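Local coordinates for pantothenate kinase (Coxiella burnetii, PDB 3TQC), which catalyses the ATP-dependent phosphorylation of pantothenate to 4'-phosphopantothenate, the first step of coenzyme A biosynthesis, at residues I97-V101 / I201-I207. Numbering follows the deposited sequence.
Sequences IAGSV and ILEGLNI
Ile97 grips the neighbouring parallel strand through both of its backbone polar groups: its N donates to Leu202 O (2.7 Å), and its O accepts from Gly204 N (3.1 Å). The same carbonyl also receives a CA-H...O contact from Glu203, whose CA lies 3.2 Å from Ile97 O. It is a worked example of the P-loop kinase core, in which the strand leading into the Walker A loop pairs in parallel with a neighbouring strand of the central sheet; beyond it one strand continues into the nucleotide-binding loop at Gly99, the other into a type I turn from Gly204 to Ile207. On the Glu203 face of the sheet, Ile97 lays CD1 obliquely across Ile201 CG2 (3.5 Å), a position given by CG1 lying anti to the carbonyl carbon (chi1 -57°). On the other face, Ile207 folds its CG1 arm back onto the strand, CG1 touching Ala98 CB at 3.5 Å and CD1 ending 3.3 Å from Ile97 N. Farther out, Leu205 CD2 presses tightly on Val101 CG2 (3.5 Å), joining the turn to the loop that touches ADP. The Glu203 carboxylate turns away to hydrogen-bond Ser109 of helix 105-116, which covers Ile97 and Ile201, while strands 229-234 and 125-129 flank the pair in the central sheet.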
loop_
_atom_site.group_PDB
_atom_site.type_symbol
_atom_site.label_atom_id
_atom_site.label_comp_id
_atom_site.label_asym_id
_atom_site.label_seq_id
_atom_site.Cartn_x
_atom_site.Cartn_y
_atom_site.Cartn_z
ATOM N N ILE B 97 -3.575 -12.334 -3.394
ATOM C CA ILE B 97 -4.156 -12.716 -4.666
ATOM C C ILE B 97 -5.610 -12.294 -4.689
ATOM O O ILE B 97 -6.416 -12.750 -3.869
ATOM C CB ILE B 97 -4.057 -14.201 -4.925
ATOM C CG1 ILE B 97 -2.609 -14.674 -4.881
ATOM C CG2 ILE B 97 -4.626 -14.537 -6.317
ATOM C CD1 ILE B 97 -2.499 -16.125 -5.252
ATOM N N ALA B 98 -5.934 -11.397 -5.611
ATOM C CA ALA B 98 -7.267 -10.819 -5.720
ATOM C C ALA B 98 -7.820 -11.110 -7.118
ATOM O O ALA B 98 -7.096 -11.567 -7.999
ATOM C CB ALA B 98 -7.197 -9.330 -5.473
ATOM N N GLY B 99 -9.098 -10.840 -7.314
ATOM C CA GLY B 99 -9.763 -11.106 -8.566
ATOM C C GLY B 99 -11.210 -11.482 -8.305
ATOM O O GLY B 99 -11.597 -11.716 -7.162
ATOM N N SER B 100 -12.000 -11.515 -9.384
ATOM C CA SER B 100 -13.417 -11.835 -9.326
ATOM C C SER B 100 -13.661 -13.194 -8.728
ATOM O O SER B 100 -12.780 -14.052 -8.734
ATOM C CB SER B 100 -13.999 -11.846 -10.737
ATOM O OG SER B 100 -15.288 -12.436 -10.776
ATOM N N VAL B 101 -14.881 -13.402 -8.253
ATOM C CA VAL B 101 -15.363 -14.738 -7.994
ATOM C C VAL B 101 -15.195 -15.548 -9.291
ATOM O O VAL B 101 -15.517 -15.063 -10.370
ATOM C CB VAL B 101 -16.872 -14.734 -7.586
ATOM C CG1 VAL B 101 -17.402 -16.178 -7.378
ATOM C CG2 VAL B 101 -17.121 -13.855 -6.338
ATOM N N ILE B 201 0.168 -16.768 1.404
ATOM C CA ILE B 201 -0.534 -16.331 0.218
ATOM C C ILE B 201 -1.924 -15.987 0.700
ATOM O O ILE B 201 -2.633 -16.843 1.204
ATOM C CB ILE B 201 -0.572 -17.414 -0.876
ATOM C CG1 ILE B 201 0.832 -17.651 -1.442
ATOM C CG2 ILE B 201 -1.535 -17.018 -2.007
ATOM C CD1 ILE B 201 0.958 -18.915 -2.262
ATOM N N LEU B 202 -2.305 -14.725 0.560
ATOM C CA LEU B 202 -3.605 -14.252 1.026
ATOM C C LEU B 202 -4.525 -14.072 -0.170
ATOM O O LEU B 202 -4.327 -13.165 -0.970
ATOM C CB LEU B 202 -3.432 -12.934 1.784
ATOM C CG LEU B 202 -4.702 -12.307 2.361
ATOM C CD1 LEU B 202 -5.361 -13.244 3.369
ATOM C CD2 LEU B 202 -4.387 -10.949 2.980
ATOM N N GLU B 203 -5.508 -14.948 -0.320
ATOM C CA GLU B 203 -6.440 -14.832 -1.440
ATOM C C GLU B 203 -7.813 -14.413 -0.957
ATOM O O GLU B 203 -8.271 -14.836 0.102
ATOM C CB GLU B 203 -6.551 -16.133 -2.239
ATOM C CG GLU B 203 -6.802 -17.342 -1.392
ATOM C CD GLU B 203 -7.785 -18.326 -1.996
ATOM O OE1 GLU B 203 -8.924 -17.922 -2.315
ATOM O OE2 GLU B 203 -7.430 -19.521 -2.088
ATOM N N GLY B 204 -8.454 -13.560 -1.745
ATOM C CA GLY B 204 -9.858 -13.240 -1.562
ATOM C C GLY B 204 -10.287 -12.071 -2.425
ATOM O O GLY B 204 -9.464 -11.288 -2.887
ATOM N N LEU B 205 -11.594 -11.944 -2.587
ATOM C CA LEU B 205 -12.209 -10.849 -3.346
ATOM C C LEU B 205 -11.717 -9.451 -2.931
ATOM O O LEU B 205 -11.540 -8.572 -3.773
ATOM C CB LEU B 205 -13.743 -10.876 -3.146
ATOM C CG LEU B 205 -14.494 -12.188 -3.398
ATOM C CD1 LEU B 205 -15.996 -12.018 -3.204
ATOM C CD2 LEU B 205 -14.200 -12.705 -4.806
ATOM N N ASN B 206 -11.506 -9.265 -1.633
ATOM C CA ASN B 206 -11.546 -7.933 -1.024
ATOM C C ASN B 206 -10.213 -7.380 -0.569
ATOM O O ASN B 206 -10.185 -6.393 0.155
ATOM C CB ASN B 206 -12.478 -7.965 0.185
ATOM C CG ASN B 206 -12.068 -9.022 1.223
ATOM O OD1 ASN B 206 -11.415 -10.004 0.887
ATOM N ND2 ASN B 206 -12.478 -8.831 2.472
ATOM N N ILE B 207 -9.113 -8.012 -0.960
ATOM C CA ILE B 207 -7.833 -7.710 -0.317
ATOM C C ILE B 207 -7.228 -6.381 -0.734
ATOM O O ILE B 207 -6.308 -5.898 -0.075
ATOM C CB ILE B 207 -6.792 -8.801 -0.539
ATOM C CG1 ILE B 207 -6.563 -9.035 -2.032
ATOM C CG2 ILE B 207 -7.217 -10.049 0.181
ATOM C CD1 ILE B 207 -5.216 -9.676 -2.336
#